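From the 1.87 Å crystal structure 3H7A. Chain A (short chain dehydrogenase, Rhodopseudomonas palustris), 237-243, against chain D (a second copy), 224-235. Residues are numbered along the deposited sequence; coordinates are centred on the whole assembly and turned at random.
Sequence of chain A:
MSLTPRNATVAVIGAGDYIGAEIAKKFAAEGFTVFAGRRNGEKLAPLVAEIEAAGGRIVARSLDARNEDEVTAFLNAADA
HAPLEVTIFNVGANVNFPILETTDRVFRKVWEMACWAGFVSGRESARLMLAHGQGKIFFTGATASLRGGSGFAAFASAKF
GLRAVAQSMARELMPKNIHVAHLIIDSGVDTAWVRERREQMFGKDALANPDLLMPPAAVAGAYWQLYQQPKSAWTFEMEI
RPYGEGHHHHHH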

# COMPACT_ATOMS: atom_id res chain seq x y z
N GLU A 237 -11.73 -5.98 0.88
CA GLU A 237 -11.77 -4.55 0.61
C GLU A 237 -12.04 -4.18 -0.85
O GLU A 237 -11.36 -4.66 -1.76
CB GLU A 237 -10.46 -3.93 1.09
CG GLU A 237 -10.54 -2.44 1.20
CD GLU A 237 -9.39 -1.92 2.00
OE1 GLU A 237 -8.25 -2.16 1.57
OE2 GLU A 237 -9.62 -1.29 3.05
N MET A 238 -12.98 -3.28 -1.08
CA MET A 238 -13.33 -2.90 -2.43
C MET A 238 -13.49 -1.38 -2.49
O MET A 238 -14.18 -0.80 -1.65
CB MET A 238 -14.66 -3.58 -2.78
CG MET A 238 -14.99 -3.60 -4.24
SD MET A 238 -16.33 -4.72 -4.65
CE MET A 238 -17.76 -3.73 -4.30
N GLU A 239 -12.85 -0.74 -3.46
CA GLU A 239 -13.00 0.69 -3.67
C GLU A 239 -13.91 0.91 -4.86
O GLU A 239 -13.76 0.25 -5.89
CB GLU A 239 -11.63 1.35 -3.87
CG GLU A 239 -11.69 2.88 -3.95
CD GLU A 239 -10.32 3.54 -3.88
OE1 GLU A 239 -9.32 2.83 -3.59
OE2 GLU A 239 -10.25 4.77 -4.10
N ILE A 240 -14.88 1.82 -4.73
CA ILE A 240 -15.72 2.22 -5.85
C ILE A 240 -15.62 3.73 -6.05
O ILE A 240 -15.43 4.46 -5.09
CB ILE A 240 -17.20 1.77 -5.68
CG1 ILE A 240 -17.82 2.32 -4.38
CG2 ILE A 240 -17.30 0.24 -5.69
CD1 ILE A 240 -19.33 2.14 -4.32
N ARG A 241 -15.67 4.18 -7.30
CA ARG A 241 -15.85 5.60 -7.60
C ARG A 241 -16.63 5.81 -8.90
O ARG A 241 -16.73 4.87 -9.71
CB ARG A 241 -14.52 6.39 -7.57
CG ARG A 241 -13.35 5.80 -8.28
CD ARG A 241 -12.18 6.79 -8.35
NE ARG A 241 -12.56 8.04 -9.01
CZ ARG A 241 -11.72 8.88 -9.61
NH1 ARG A 241 -10.42 8.62 -9.66
NH2 ARG A 241 -12.19 9.99 -10.18
N PRO A 242 -17.24 7.01 -9.08
CA PRO A 242 -18.03 7.22 -10.30
C PRO A 242 -17.21 7.67 -11.52
O PRO A 242 -16.15 8.30 -11.37
CB PRO A 242 -19.04 8.30 -9.88
CG PRO A 242 -18.32 9.11 -8.84
CD PRO A 242 -17.29 8.20 -8.20
N TYR A 243 -17.70 7.34 -12.72
CA TYR A 243 -17.07 7.79 -13.98
C TYR A 243 -18.07 8.34 -15.00
O TYR A 243 -19.27 8.46 -14.72
CB TYR A 243 -16.21 6.67 -14.59
CG TYR A 243 -15.09 6.21 -13.68
CD1 TYR A 243 -15.23 5.05 -12.92
CD2 TYR A 243 -13.91 6.95 -13.56
CE1 TYR A 243 -14.21 4.62 -12.07
CE2 TYR A 243 -12.88 6.53 -12.71
CZ TYR A 243 -13.04 5.36 -11.96
OH TYR A 243 -12.04 4.93 -11.12
N TRP D 224 -17.69 -12.04 -13.56
CA TRP D 224 -19.06 -11.64 -13.89
C TRP D 224 -19.58 -10.49 -13.02
O TRP D 224 -20.30 -9.60 -13.49
CB TRP D 224 -20.01 -12.83 -13.83
CG TRP D 224 -21.38 -12.45 -14.27
CD1 TRP D 224 -22.49 -12.34 -13.49
CD2 TRP D 224 -21.80 -12.07 -15.61
NE1 TRP D 224 -23.57 -11.94 -14.24
CE2 TRP D 224 -23.17 -11.77 -15.54
CE3 TRP D 224 -21.14 -11.97 -16.85
CZ2 TRP D 224 -23.91 -11.37 -16.67
CZ3 TRP D 224 -21.87 -11.58 -17.97
CH2 TRP D 224 -23.24 -11.28 -17.87
N GLN D 225 -19.20 -10.51 -11.74
CA GLN D 225 -19.54 -9.44 -10.81
C GLN D 225 -18.88 -8.12 -11.26
O GLN D 225 -19.54 -7.07 -11.29
CB GLN D 225 -19.10 -9.82 -9.40
CG GLN D 225 -19.35 -8.75 -8.37
CD GLN D 225 -18.49 -8.90 -7.12
OE1 GLN D 225 -18.17 -10.02 -6.68
NE2 GLN D 225 -18.12 -7.75 -6.54
N LEU D 226 -17.60 -8.17 -11.63
CA LEU D 226 -16.94 -6.97 -12.18
C LEU D 226 -17.62 -6.52 -13.48
O LEU D 226 -17.88 -5.33 -13.69
CB LEU D 226 -15.44 -7.22 -12.41
CG LEU D 226 -14.58 -7.23 -11.15
CD1 LEU D 226 -13.24 -7.96 -11.41
CD2 LEU D 226 -14.35 -5.81 -10.64
N TYR D 227 -17.96 -7.49 -14.34
CA TYR D 227 -18.69 -7.19 -15.55
C TYR D 227 -19.99 -6.40 -15.28
O TYR D 227 -20.26 -5.39 -15.95
CB TYR D 227 -18.97 -8.45 -16.38
CG TYR D 227 -19.83 -8.11 -17.57
CD1 TYR D 227 -19.29 -7.43 -18.66
CD2 TYR D 227 -21.19 -8.39 -17.58
CE1 TYR D 227 -20.07 -7.06 -19.74
CE2 TYR D 227 -21.99 -8.03 -18.66
CZ TYR D 227 -21.42 -7.37 -19.74
OH TYR D 227 -22.19 -7.01 -20.81
N GLN D 228 -20.77 -6.84 -14.29
CA GLN D 228 -22.07 -6.23 -13.99
C GLN D 228 -22.03 -4.85 -13.29
O GLN D 228 -23.05 -4.18 -13.24
CB GLN D 228 -22.97 -7.19 -13.20
CG GLN D 228 -23.29 -8.50 -13.90
CD GLN D 228 -24.54 -8.45 -14.77
OE1 GLN D 228 -25.48 -9.22 -14.55
NE2 GLN D 228 -24.55 -7.57 -15.77
N GLN D 229 -20.87 -4.43 -12.77
CA GLN D 229 -20.79 -3.12 -12.10
C GLN D 229 -21.18 -1.97 -13.03
O GLN D 229 -20.68 -1.91 -14.15
CB GLN D 229 -19.40 -2.86 -11.53
CG GLN D 229 -18.93 -3.81 -10.45
CD GLN D 229 -17.66 -3.32 -9.78
OE1 GLN D 229 -16.79 -2.72 -10.43
NE2 GLN D 229 -17.55 -3.55 -8.48
N PRO D 230 -22.08 -1.08 -12.59
CA PRO D 230 -22.40 0.07 -13.43
C PRO D 230 -21.31 1.13 -13.34
O PRO D 230 -20.55 1.14 -12.36
CB PRO D 230 -23.72 0.59 -12.83
CG PRO D 230 -23.63 0.24 -11.37
CD PRO D 230 -22.85 -1.07 -11.32
N LYS D 231 -21.24 2.00 -14.36
CA LYS D 231 -20.27 3.10 -14.49
C LYS D 231 -20.12 3.99 -13.25
O LYS D 231 -19.06 4.57 -13.02
CB LYS D 231 -20.68 3.98 -15.68
CG LYS D 231 -19.59 4.87 -16.28
CD LYS D 231 -20.18 5.79 -17.37
CE LYS D 231 -19.15 6.24 -18.41
NZ LYS D 231 -17.86 6.78 -17.85
N SER D 232 -21.19 4.12 -12.48
CA SER D 232 -21.20 4.98 -11.29
C SER D 232 -20.45 4.39 -10.10
O SER D 232 -20.19 5.09 -9.13
CB SER D 232 -22.64 5.33 -10.89
OG SER D 232 -23.50 4.20 -10.96
N ALA D 233 -20.08 3.12 -10.20
CA ALA D 233 -19.43 2.42 -9.11
C ALA D 233 -18.56 1.28 -9.63
O ALA D 233 -18.82 0.10 -9.39
CB ALA D 233 -20.47 1.88 -8.14
N TRP D 234 -17.51 1.66 -10.37
CA TRP D 234 -16.58 0.68 -10.91
C TRP D 234 -15.42 0.48 -9.97
O TRP D 234 -14.87 1.44 -9.42
CB TRP D 234 -16.01 1.12 -12.26
CG TRP D 234 -16.86 0.81 -13.45
CD1 TRP D 234 -17.94 -0.02 -13.51
CD2 TRP D 234 -16.66 1.31 -14.79
NE1 TRP D 234 -18.44 -0.06 -14.79
CE2 TRP D 234 -17.67 0.75 -15.60
CE3 TRP D 234 -15.72 2.18 -15.37
CZ2 TRP D 234 -17.78 1.03 -16.97
CZ3 TRP D 234 -15.83 2.47 -16.74
CH2 TRP D 234 -16.86 1.91 -17.51
N THR D 235 -15.03 -0.78 -9.82
CA THR D 235 -13.90 -1.15 -9.00
C THR D 235 -12.75 -1.48 -9.95
O THR D 235 -12.94 -2.24 -10.90
CB THR D 235 -14.27 -2.41 -8.16
OG1 THR D 235 -15.29 -2.05 -7.21
CG2 THR D 235 -13.08 -3.00 -7.45
O HOH W 1 -12.33 2.87 -9.14

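Backbone carbonyls buried at a subunit interface, like those in a protein core, usually find donors, and the contact between two copies of this short chain dehydrogenase illustrates how varied those donors can be. A strand ending in a short extended tail, A:Glu237 to A:Tyr243, lies against the loop that follows a helix in chain D. The two chains run antiparallel, yet they do not form a regular sheet: three direct hydrogen bonds, spaced along the contact, tie them together, and together the stretches bury 531 Å².

The first uses a side chain. D:Thr235 OG1 donates to A:Glu239 O at 3.1 Å, and the same carbonyl receives a CA-H...O contact from D:Thr235 CA at 3.4 Å. The hydroxyl is free to donate across the interface while it accepts within its own chain, from D:Gln229 NE2 at 3.0 Å to D:Thr235 OG1. The D:Gln229 amide is used at both ends, because its OE1 takes the D:Thr235 backbone N at 2.7 Å. D:Thr235 is thus bonded to the D:Gln229 side chain through both its N and its OG1, while D:Trp234 NE1 donates to D:Gln229 O at 3.0 Å.

Further along, D:Trp234 N reaches A:Arg241 O at 3.4 Å, a weak bond. The third link runs in the other direction: A:Tyr243 N donates to D:Lys231 O at 3.1 Å. Between these two, A:Pro242 has no amide hydrogen to offer, but its CA approaches D:Ser232 O at 3.3 Å in a CA-H...O contact. The turn in chain D carries its own bond, from D:Ala233 N to D:Pro230 O at 3.0 Å.

One water serves D:Trp234 O, which no direct bond between the stretches reaches. D:Trp234 O lies 3.8 Å from A:Ile240 CA and accepts a hydrogen bond from a water at 2.9 Å between the water oxygen and D:Trp234 O. That water is also 2.9 Å from A:Tyr243 OH, so it bridges the two chains; the hydroxyl is also hydrogen-bonded elsewhere in the structure.

Van der Waals packing surrounds this polar framework. A:Ile240 CD1 meets D:Ala233 CB at 4.0 Å, and at the far end A:Tyr243 CD1 packs 3.8 Å from D:Trp234 CE3, with the ring planes inclined at 36°. Two other contacts set a carbon against a polar atom without a hydrogen bond: A:Met238, extended through chi1 and chi2, brings its CG to 3.4 Å from D:Thr235 OG1, and the aliphatic reach of D:Lys231 brings NZ within 3.7 Å of A:Tyr243 CB. The tyrosine thus combines ring packing, a backbone bond and a water bridge in one residue.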